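Local structure of 2-oxo-1,2-dihydroquinoline 8-monooxygenase, oxygenase component (Pseudomonas putida, 1Z02) at residues Q31-A36 / I395-L400; N42-A47 / D161-A166; N374-G379 / D383-V388. The protein is the oxygenase component of a Rieske-type monooxygenase that hydroxylates 2-oxo-1,2-dihydroquinoline at carbon 8, carrying a [2Fe-2S] cluster and a separate iron ion. All coordinates share one frame; numbering follows the deposited sequence.

Interaction 1 of 3, residues Q31-A36 / I395-L400; sequences QPYKDA and ITWRKL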
loop_
_atom_site.group_PDB
_atom_site.type_symbol
_atom_site.label_atom_id
_atom_site.label_comp_id
_atom_site.label_asym_id
_atom_site.label_seq_id
_atom_site.Cartn_x
_atom_site.Cartn_y
_atom_site.Cartn_z
ATOM N N GLN A 31 -27.574 10.609 -8.715
ATOM C CA GLN A 31 -26.433 11.243 -8.067
ATOM C C GLN A 31 -26.207 10.625 -6.684
ATOM O O GLN A 31 -25.068 10.387 -6.294
ATOM C CB GLN A 31 -26.655 12.755 -7.926
ATOM C CG GLN A 31 -25.439 13.517 -7.370
ATOM C CD GLN A 31 -24.184 13.330 -8.210
ATOM O OE1 GLN A 31 -24.194 13.575 -9.416
ATOM N NE2 GLN A 31 -23.095 12.899 -7.577
ATOM N N PRO A 32 -27.287 10.358 -5.922
ATOM C CA PRO A 32 -27.117 9.760 -4.593
ATOM C C PRO A 32 -26.391 8.405 -4.653
ATOM O O PRO A 32 -25.630 8.053 -3.744
ATOM C CB PRO A 32 -28.553 9.621 -4.092
ATOM C CG PRO A 32 -29.229 10.799 -4.714
ATOM C CD PRO A 32 -28.691 10.757 -6.131
ATOM N N TYR A 33 -26.634 7.657 -5.728
ATOM C CA TYR A 33 -26.009 6.351 -5.940
ATOM C C TYR A 33 -24.522 6.539 -6.255
ATOM O O TYR A 33 -23.687 5.736 -5.848
ATOM C CB TYR A 33 -26.714 5.622 -7.092
ATOM C CG TYR A 33 -26.259 4.193 -7.341
ATOM C CD1 TYR A 33 -25.181 3.916 -8.176
ATOM C CD2 TYR A 33 -26.939 3.116 -6.769
ATOM C CE1 TYR A 33 -24.795 2.596 -8.447
ATOM C CE2 TYR A 33 -26.558 1.791 -7.029
ATOM C CZ TYR A 33 -25.490 1.541 -7.872
ATOM O OH TYR A 33 -25.133 0.242 -8.168
ATOM N N LYS A 34 -24.196 7.598 -6.991
ATOM C CA LYS A 34 -22.805 7.886 -7.320
ATOM C C LYS A 34 -22.066 8.266 -6.044
ATOM O O LYS A 34 -20.848 8.073 -5.927
ATOM C CB LYS A 34 -22.707 9.052 -8.297
ATOM C CG LYS A 34 -23.255 8.809 -9.685
ATOM C CD LYS A 34 -22.886 9.990 -10.571
ATOM C CE LYS A 34 -23.290 9.779 -12.019
ATOM N NZ LYS A 34 -22.679 10.837 -12.889
ATOM N N ASP A 35 -22.814 8.828 -5.099
ATOM C CA ASP A 35 -22.273 9.259 -3.813
ATOM C C ASP A 35 -22.210 8.149 -2.771
ATOM O O ASP A 35 -21.594 8.325 -1.724
ATOM C CB ASP A 35 -23.125 10.391 -3.243
ATOM C CG ASP A 35 -23.094 11.638 -4.101
ATOM O OD1 ASP A 35 -23.975 12.501 -3.901
ATOM O OD2 ASP A 35 -22.194 11.760 -4.964
ATOM N N ALA A 36 -22.844 7.010 -3.051
ATOM C CA ALA A 36 -22.882 5.910 -2.090
ATOM C C ALA A 36 -21.744 4.875 -2.146
ATOM O O ALA A 36 -21.978 3.671 -2.015
ATOM C CB ALA A 36 -24.243 5.203 -2.194
ATOM N N ILE A 395 -29.626 1.100 -14.795
ATOM C CA ILE A 395 -30.040 2.493 -14.639
ATOM C C ILE A 395 -31.305 2.573 -13.785
ATOM O O ILE A 395 -31.399 3.394 -12.868
ATOM C CB ILE A 395 -30.278 3.162 -16.013
ATOM C CG1 ILE A 395 -28.944 3.268 -16.768
ATOM C CG2 ILE A 395 -30.917 4.538 -15.830
ATOM C CD1 ILE A 395 -29.059 3.823 -18.168
ATOM N N THR A 396 -32.269 1.705 -14.068
ATOM C CA THR A 396 -33.509 1.694 -13.309
ATOM C C THR A 396 -33.220 1.392 -11.845
ATOM O O THR A 396 -33.872 1.937 -10.951
ATOM C CB THR A 396 -34.484 0.640 -13.852
ATOM O OG1 THR A 396 -34.787 0.940 -15.216
ATOM C CG2 THR A 396 -35.777 0.635 -13.041
ATOM N N TRP A 397 -32.244 0.519 -11.602
ATOM C CA TRP A 397 -31.880 0.168 -10.234
ATOM C C TRP A 397 -31.211 1.352 -9.545
ATOM O O TRP A 397 -31.520 1.658 -8.393
ATOM C CB TRP A 397 -30.969 -1.070 -10.232
ATOM C CG TRP A 397 -29.958 -1.120 -9.110
ATOM C CD1 TRP A 397 -28.606 -0.949 -9.217
ATOM C CD2 TRP A 397 -30.225 -1.335 -7.719
ATOM N NE1 TRP A 397 -28.014 -1.043 -7.979
ATOM C CE2 TRP A 397 -28.984 -1.278 -7.041
ATOM C CE3 TRP A 397 -31.392 -1.570 -6.979
ATOM C CZ2 TRP A 397 -28.878 -1.441 -5.657
ATOM C CZ3 TRP A 397 -31.287 -1.732 -5.601
ATOM C CH2 TRP A 397 -30.033 -1.666 -4.957
ATOM N N ARG A 398 -30.316 2.036 -10.253
ATOM C CA ARG A 398 -29.632 3.186 -9.674
ATOM C C ARG A 398 -30.624 4.273 -9.288
ATOM O O ARG A 398 -30.503 4.878 -8.225
ATOM C CB ARG A 398 -28.597 3.753 -10.649
ATOM C CG ARG A 398 -27.427 2.816 -10.938
ATOM C CD ARG A 398 -26.388 3.535 -11.756
ATOM N NE ARG A 398 -25.377 2.636 -12.296
ATOM C CZ ARG A 398 -24.501 2.996 -13.234
ATOM N NH1 ARG A 398 -23.604 2.133 -13.689
ATOM N NH2 ARG A 398 -24.532 4.229 -13.721
ATOM N N LYS A 399 -31.607 4.520 -10.146
ATOM C CA LYS A 399 -32.604 5.539 -9.864
ATOM C C LYS A 399 -33.443 5.212 -8.634
ATOM O O LYS A 399 -33.632 6.060 -7.770
ATOM C CB LYS A 399 -33.532 5.719 -11.063
ATOM C CG LYS A 399 -32.888 6.355 -12.272
ATOM C CD LYS A 399 -33.933 6.616 -13.334
ATOM C CE LYS A 399 -33.326 7.213 -14.585
ATOM N NZ LYS A 399 -34.388 7.560 -15.574
ATOM N N LEU A 400 -33.952 3.986 -8.555
ATOM C CA LEU A 400 -34.778 3.602 -7.421
ATOM C C LEU A 400 -33.957 3.567 -6.136
ATOM O O LEU A 400 -34.458 3.885 -5.064
ATOM C CB LEU A 400 -35.445 2.242 -7.678
ATOM C CG LEU A 400 -34.686 0.923 -7.486
ATOM C CD1 LEU A 400 -34.767 0.464 -6.036
ATOM C CD2 LEU A 400 -35.300 -0.127 -8.381
#
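Tyr33 meets Arg398 and Trp397 in a buried helix-to-helix contact. It packs the short N-terminal helix 31-34 against helix 392-404, within the ring-hydroxylase family region of a Rieske oxygenase. The main apolar contact is a CH-pi interaction. Arg398 CG sits over the centre of the Tyr33 ring, 3.7 Å from its centroid and 13° off the ring normal. Arg398 CD continues along the same ring, 3.8 Å from Tyr33 CE1. The two side chains cross at about a right angle, yet the guanidinium plane runs nearly parallel to the phenol.

The polar contact is at the end of the ring. Trp397 NE1 donates a hydrogen bond to Tyr33 OH over 3.2 Å. The bond is bent, with an N-H...O angle of 146°, and the oxygen lies somewhat out of the indole plane. Next to it the rings touch, with Tyr33 CE2 3.9 Å from Trp397 CE2. Tyr33 can span the gap because its CG stands anti to the backbone N (chi1 -174°), which sends the ring across to the other helix. A leucine at Tyr33 would probably leave the indole N-H without this acceptor and strip the flat cover from the methylenes of Arg398.

The partners are themselves held by a second shell. The Trp397 indole packs edge-to-face with Phe217. Tyr30 makes a cation-pi contact with Arg398, and Leu387 packs on the same side chain. The charge of Arg398 is met by two carboxylates, which probably fix the rotation of the guanidinium and so keep the aliphatic part in place. Its NE pairs with Glu214 OE1, and its NH2 with Glu385 OE2.

Interaction 2 of 3, residues N42-A47 / D161-A166; sequences NHWYPA and DVPPLA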
loop_
_atom_site.group_PDB
_atom_site.type_symbol
_atom_site.label_atom_id
_atom_site.label_comp_id
_atom_site.label_asym_id
_atom_site.label_seq_id
_atom_site.Cartn_x
_atom_site.Cartn_y
_atom_site.Cartn_z
ATOM N N ASN A 42 -28.451 2.294 7.361
ATOM C CA ASN A 42 -29.801 2.201 7.900
ATOM C C ASN A 42 -30.575 1.176 7.077
ATOM O O ASN A 42 -31.706 1.427 6.654
ATOM C CB ASN A 42 -30.507 3.561 7.848
ATOM C CG ASN A 42 -29.833 4.595 8.725
ATOM O OD1 ASN A 42 -29.893 5.789 8.451
ATOM N ND2 ASN A 42 -29.199 4.140 9.792
ATOM N N HIS A 43 -29.941 0.023 6.855
ATOM C CA HIS A 43 -30.522 -1.086 6.099
ATOM C C HIS A 43 -30.102 -2.412 6.728
ATOM O O HIS A 43 -29.134 -2.459 7.491
ATOM C CB HIS A 43 -30.050 -1.062 4.635
ATOM C CG HIS A 43 -30.840 -0.147 3.751
ATOM N ND1 HIS A 43 -30.476 1.161 3.508
ATOM C CD2 HIS A 43 -31.969 -0.358 3.035
ATOM C CE1 HIS A 43 -31.344 1.713 2.680
ATOM N NE2 HIS A 43 -32.261 0.812 2.376
ATOM N N TRP A 44 -30.837 -3.480 6.419
ATOM C CA TRP A 44 -30.516 -4.805 6.947
ATOM C C TRP A 44 -29.507 -5.478 6.023
ATOM O O TRP A 44 -29.611 -5.374 4.800
ATOM C CB TRP A 44 -31.769 -5.702 7.043
ATOM C CG TRP A 44 -32.734 -5.351 8.145
ATOM C CD1 TRP A 44 -33.812 -4.515 8.062
ATOM C CD2 TRP A 44 -32.708 -5.836 9.495
ATOM N NE1 TRP A 44 -34.458 -4.449 9.278
ATOM C CE2 TRP A 44 -33.800 -5.247 10.174
ATOM C CE3 TRP A 44 -31.865 -6.707 10.199
ATOM C CZ2 TRP A 44 -34.075 -5.509 11.521
ATOM C CZ3 TRP A 44 -32.139 -6.967 11.540
ATOM C CH2 TRP A 44 -33.232 -6.365 12.186
ATOM N N TYR A 45 -28.533 -6.164 6.613
ATOM C CA TYR A 45 -27.512 -6.882 5.849
ATOM C C TYR A 45 -27.206 -8.199 6.541
ATOM O O TYR A 45 -27.374 -8.320 7.752
ATOM C CB TYR A 45 -26.191 -6.101 5.788
ATOM C CG TYR A 45 -26.200 -4.852 4.948
ATOM C CD1 TYR A 45 -26.417 -3.605 5.525
ATOM C CD2 TYR A 45 -25.979 -4.916 3.570
ATOM C CE1 TYR A 45 -26.412 -2.450 4.755
ATOM C CE2 TYR A 45 -25.974 -3.767 2.788
ATOM C CZ TYR A 45 -26.192 -2.534 3.386
ATOM O OH TYR A 45 -26.201 -1.385 2.627
ATOM N N PRO A 46 -26.758 -9.207 5.780
ATOM C CA PRO A 46 -26.423 -10.494 6.391
ATOM C C PRO A 46 -25.053 -10.275 7.050
ATOM O O PRO A 46 -24.155 -9.676 6.445
ATOM C CB PRO A 46 -26.374 -11.436 5.187
ATOM C CG PRO A 46 -25.894 -10.549 4.084
ATOM C CD PRO A 46 -26.703 -9.293 4.306
ATOM N N ALA A 47 -24.901 -10.715 8.293
ATOM C CA ALA A 47 -23.637 -10.534 9.000
ATOM C C ALA A 47 -22.797 -11.805 9.047
ATOM O O ALA A 47 -21.595 -11.788 8.747
ATOM C CB ALA A 47 -23.902 -10.038 10.430
ATOM N N ASP A 161 -37.723 3.594 14.728
ATOM C CA ASP A 161 -37.789 3.704 13.274
ATOM C C ASP A 161 -37.257 2.484 12.526
ATOM O O ASP A 161 -37.354 2.417 11.300
ATOM C CB ASP A 161 -37.026 4.949 12.812
ATOM C CG ASP A 161 -37.720 6.248 13.205
ATOM O OD1 ASP A 161 -37.173 7.328 12.892
ATOM O OD2 ASP A 161 -38.810 6.184 13.814
ATOM N N VAL A 162 -36.683 1.526 13.250
ATOM C CA VAL A 162 -36.147 0.325 12.609
ATOM C C VAL A 162 -37.264 -0.503 11.977
ATOM O O VAL A 162 -38.175 -0.974 12.663
ATOM C CB VAL A 162 -35.353 -0.544 13.606
ATOM C CG1 VAL A 162 -34.795 -1.779 12.892
ATOM C CG2 VAL A 162 -34.218 0.279 14.211
ATOM N N PRO A 163 -37.197 -0.689 10.648
ATOM C CA PRO A 163 -38.182 -1.446 9.870
ATOM C C PRO A 163 -38.010 -2.959 9.949
ATOM O O PRO A 163 -36.965 -3.453 10.368
ATOM C CB PRO A 163 -37.957 -0.922 8.460
ATOM C CG PRO A 163 -36.459 -0.808 8.422
ATOM C CD PRO A 163 -36.143 -0.149 9.765
ATOM N N PRO A 164 -39.042 -3.717 9.549
ATOM C CA PRO A 164 -38.961 -5.184 9.583
ATOM C C PRO A 164 -37.877 -5.627 8.604
ATOM O O PRO A 164 -37.612 -4.941 7.614
ATOM C CB PRO A 164 -40.346 -5.629 9.112
ATOM C CG PRO A 164 -41.228 -4.470 9.460
ATOM C CD PRO A 164 -40.385 -3.265 9.147
ATOM N N LEU A 165 -37.254 -6.768 8.881
ATOM C CA LEU A 165 -36.219 -7.300 8.007
ATOM C C LEU A 165 -36.790 -7.543 6.601
ATOM O O LEU A 165 -36.114 -7.333 5.592
ATOM C CB LEU A 165 -35.675 -8.608 8.595
ATOM C CG LEU A 165 -34.814 -9.509 7.706
ATOM C CD1 LEU A 165 -33.489 -8.820 7.387
ATOM C CD2 LEU A 165 -34.596 -10.838 8.418
ATOM N N ALA A 166 -38.044 -7.982 6.547
ATOM C CA ALA A 166 -38.706 -8.261 5.282
ATOM C C ALA A 166 -38.609 -7.088 4.305
ATOM O O ALA A 166 -38.498 -7.287 3.094
ATOM C CB ALA A 166 -40.176 -8.620 5.539
#
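Trp44 is the hub of this contact, with Leu165 on one face of its indole and Pro163 at its edge. It belongs to strand 43-49, an outer strand of a three-stranded antiparallel sheet. Residues 161-166 belong to the loop between strand 147-152 and strand 196-206.

The side chain starts at Trp44 CB, which touches Leu165 CD1 at 3.6 Å. CG lies against the same methyl group. With CG anti to the carbonyl carbon (chi1 -73°), the indole is laid flat under the backbone of Leu165. Trp44 CD1 is 3.7 Å from Leu165 CA. In a CH-pi contact, Leu165 CA stands over the five-membered ring of Trp44, 3.6 Å from its centroid. NE1 is the polar atom of the ring. Trp44 NE1 donates to Pro163 O over 2.9 Å, with an N-H...O angle of 156° and the oxygen close to the indole plane. Seen from the carbonyl, the donor is well above the plane, 42° out of it, so the bond does not use a lone pair direction. Farther along, CE3 still meets Leu165 CD1. Trp44 CZ2 reaches Val162 CG1 at 4.0 Å, which comes in obliquely from the other side of the indole plane.

Phe151 of the neighbouring strand and His142 also pack against Trp44. Asp168 OD1 accepts from its backbone N.

The chemistry is mixed: the buried N-H is satisfied by a peptide carbonyl, while the carbon atoms pack on Leu165 and Val162. The one hydrogen bond between the two segments probably helps hold the loop by its backbone, at a proline-proline peptide that has no N-H of its own.

Interaction 3 of 3, residues N374-G379 / D383-V388; sequences NFYYDG and DDEQLV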
loop_
_atom_site.group_PDB
_atom_site.type_symbol
_atom_site.label_atom_id
_atom_site.label_comp_id
_atom_site.label_asym_id
_atom_site.label_seq_id
_atom_site.Cartn_x
_atom_site.Cartn_y
_atom_site.Cartn_z
ATOM N N ASN A 374 -11.179 -0.455 -11.691
ATOM C CA ASN A 374 -10.250 0.657 -11.941
ATOM C C ASN A 374 -10.858 1.836 -12.696
ATOM O O ASN A 374 -10.422 2.975 -12.545
ATOM C CB ASN A 374 -9.020 0.173 -12.719
ATOM C CG ASN A 374 -8.004 -0.550 -11.840
ATOM O OD1 ASN A 374 -7.166 -1.291 -12.344
ATOM N ND2 ASN A 374 -8.065 -0.324 -10.534
ATOM N N PHE A 375 -11.858 1.559 -13.516
ATOM C CA PHE A 375 -12.509 2.592 -14.302
ATOM C C PHE A 375 -13.397 3.475 -13.427
ATOM O O PHE A 375 -13.563 4.662 -13.695
ATOM C CB PHE A 375 -13.349 1.921 -15.396
ATOM C CG PHE A 375 -13.996 2.884 -16.364
ATOM C CD1 PHE A 375 -13.248 3.868 -16.995
ATOM C CD2 PHE A 375 -15.336 2.755 -16.694
ATOM C CE1 PHE A 375 -13.831 4.714 -17.944
ATOM C CE2 PHE A 375 -15.929 3.588 -17.640
ATOM C CZ PHE A 375 -15.181 4.566 -18.269
ATOM N N TYR A 376 -13.931 2.901 -12.356
ATOM C CA TYR A 376 -14.847 3.619 -11.477
ATOM C C TYR A 376 -14.374 4.187 -10.151
ATOM O O TYR A 376 -14.971 5.153 -9.660
ATOM C CB TYR A 376 -16.043 2.729 -11.164
ATOM C CG TYR A 376 -16.908 2.426 -12.350
ATOM C CD1 TYR A 376 -18.030 3.202 -12.635
ATOM C CD2 TYR A 376 -16.613 1.350 -13.190
ATOM C CE1 TYR A 376 -18.850 2.910 -13.733
ATOM C CE2 TYR A 376 -17.421 1.051 -14.286
ATOM C CZ TYR A 376 -18.537 1.832 -14.549
ATOM O OH TYR A 376 -19.342 1.511 -15.614
ATOM N N TYR A 377 -13.338 3.611 -9.551
ATOM C CA TYR A 377 -12.937 4.108 -8.239
ATOM C C TYR A 377 -12.633 5.590 -8.114
ATOM O O TYR A 377 -13.139 6.230 -7.186
ATOM C CB TYR A 377 -11.771 3.314 -7.639
ATOM C CG TYR A 377 -11.572 3.718 -6.193
ATOM C CD1 TYR A 377 -10.613 4.667 -5.835
ATOM C CD2 TYR A 377 -12.436 3.249 -5.203
ATOM C CE1 TYR A 377 -10.528 5.145 -4.524
ATOM C CE2 TYR A 377 -12.361 3.714 -3.895
ATOM C CZ TYR A 377 -11.406 4.664 -3.562
ATOM O OH TYR A 377 -11.345 5.141 -2.270
ATOM N N ASP A 378 -11.825 6.153 -9.015
ATOM C CA ASP A 378 -11.521 7.577 -8.910
ATOM C C ASP A 378 -12.634 8.475 -9.443
ATOM O O ASP A 378 -12.459 9.687 -9.558
ATOM C CB ASP A 378 -10.192 7.918 -9.594
ATOM C CG ASP A 378 -10.234 7.752 -11.096
ATOM O OD1 ASP A 378 -9.149 7.847 -11.716
ATOM O OD2 ASP A 378 -11.329 7.541 -11.657
ATOM N N GLY A 379 -13.782 7.879 -9.752
ATOM C CA GLY A 379 -14.907 8.664 -10.227
ATOM C C GLY A 379 -15.117 8.705 -11.729
ATOM O O GLY A 379 -16.217 8.984 -12.204
ATOM N N ASP A 383 -19.094 8.782 -14.716
ATOM C CA ASP A 383 -19.429 9.860 -15.635
ATOM C C ASP A 383 -19.164 9.476 -17.080
ATOM O O ASP A 383 -19.969 9.784 -17.957
ATOM C CB ASP A 383 -18.605 11.118 -15.353
ATOM C CG ASP A 383 -18.965 11.789 -14.055
ATOM O OD1 ASP A 383 -18.280 12.770 -13.720
ATOM O OD2 ASP A 383 -19.911 11.357 -13.369
ATOM N N ASP A 384 -18.032 8.813 -17.320
ATOM C CA ASP A 384 -17.617 8.438 -18.677
ATOM C C ASP A 384 -18.064 7.088 -19.236
ATOM O O ASP A 384 -17.837 6.797 -20.416
ATOM C CB ASP A 384 -16.095 8.542 -18.796
ATOM C CG ASP A 384 -15.596 9.970 -18.653
ATOM O OD1 ASP A 384 -14.363 10.183 -18.666
ATOM O OD2 ASP A 384 -16.441 10.882 -18.527
ATOM N N GLU A 385 -18.676 6.249 -18.409
ATOM C CA GLU A 385 -19.153 4.965 -18.905
ATOM C C GLU A 385 -20.134 5.278 -20.046
ATOM O O GLU A 385 -20.818 6.309 -20.021
ATOM C CB GLU A 385 -19.874 4.214 -17.784
ATOM C CG GLU A 385 -21.172 4.878 -17.340
ATOM C CD GLU A 385 -21.795 4.213 -16.126
ATOM O OE1 GLU A 385 -21.448 3.042 -15.824
ATOM O OE2 GLU A 385 -22.645 4.869 -15.475
ATOM N N GLN A 386 -20.194 4.419 -21.060
ATOM C CA GLN A 386 -21.133 4.652 -22.159
ATOM C C GLN A 386 -22.139 3.513 -22.197
ATOM O O GLN A 386 -21.939 2.513 -22.877
ATOM C CB GLN A 386 -20.383 4.783 -23.489
ATOM C CG GLN A 386 -19.446 5.986 -23.484
ATOM C CD GLN A 386 -18.927 6.366 -24.852
ATOM O OE1 GLN A 386 -19.695 6.646 -25.769
ATOM N NE2 GLN A 386 -17.615 6.399 -24.990
ATOM N N LEU A 387 -23.217 3.678 -21.437
ATOM C CA LEU A 387 -24.262 2.665 -21.344
ATOM C C LEU A 387 -25.132 2.622 -22.590
ATOM O O LEU A 387 -25.203 3.593 -23.347
ATOM C CB LEU A 387 -25.121 2.917 -20.100
ATOM C CG LEU A 387 -24.323 3.041 -18.789
ATOM C CD1 LEU A 387 -25.280 3.223 -17.604
ATOM C CD2 LEU A 387 -23.442 1.817 -18.604
ATOM N N VAL A 388 -25.805 1.491 -22.792
ATOM C CA VAL A 388 -26.655 1.310 -23.961
ATOM C C VAL A 388 -28.061 0.843 -23.599
ATOM O O VAL A 388 -28.423 0.786 -22.425
ATOM C CB VAL A 388 -26.022 0.305 -24.935
ATOM C CG1 VAL A 388 -24.762 0.896 -25.545
ATOM C CG2 VAL A 388 -25.681 -0.975 -24.195
HETATM O O HOH W 1 -17.325 11.562 -10.597
#
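Phe375 and Tyr376, at the end of helix 363-376, face Asp384 and Glu385, where the short helix 380-384 gives way to extended chain. Between the helices lies a type I beta turn from Tyr376 to Gly379, closed by Gly379 N to Tyr376 O at 3.0 Å. Gly379 has a positive phi (98°), at which a CB would press on the preceding carbonyl oxygen. A water donates to Gly379 O, and weakly to Asp383 OD1. Asp383 has its stronger partner outside, in Lys34.

The Phe375 ring points its edge at the chain as it leaves the second helix, with Phe375 CE2 3.7 Å from Glu385 CA. Phe375 CZ rests against Asp384 CB at 4.1 Å.

Tyr376 and Glu385 cross at about a right angle. Glu385 CG takes the position between backbone N and carbonyl carbon (chi1 67°), and the side chain then runs extended beyond CG. The neighbouring subunit joins here: its Arg87, which lines the [2Fe-2S] pocket, donates from NE to Tyr376 OH. The contact therefore lies at a subunit interface, beside a Rieske domain of another chain. The other carboxylate oxygen, OE2, serves the second shell of Arg398. Glu385 OE1 is met on its anti side, 25° out of the carboxylate plane, by the Tyr376 OH that donates to it at 2.6 Å.

How the interactions relate
Interactions 1 and 3 form one continuous cluster, their centres 13 Å apart. Two salt bridges join them: Arg398 with Glu385, and Lys34 with Asp383. Leu387 also packs on Ile395, so helices 31-34, 380-384 and 392-404 are tied together on the same side of the chain's centre. Interaction 2 lies apart, about 20 Å from interaction 1 and 30 Å from interaction 3 between centres. It lies on strand 43-49, an outer strand of its sheet within this chain, which follows helix 31-34 in sequence. In chain order, interactions 2 and 3 both fall between the segments of interaction 1. The N-terminal segment thus packs against helices 380-384 and 392-404, late in the chain, and interaction 3 passes the cluster on to a second subunit.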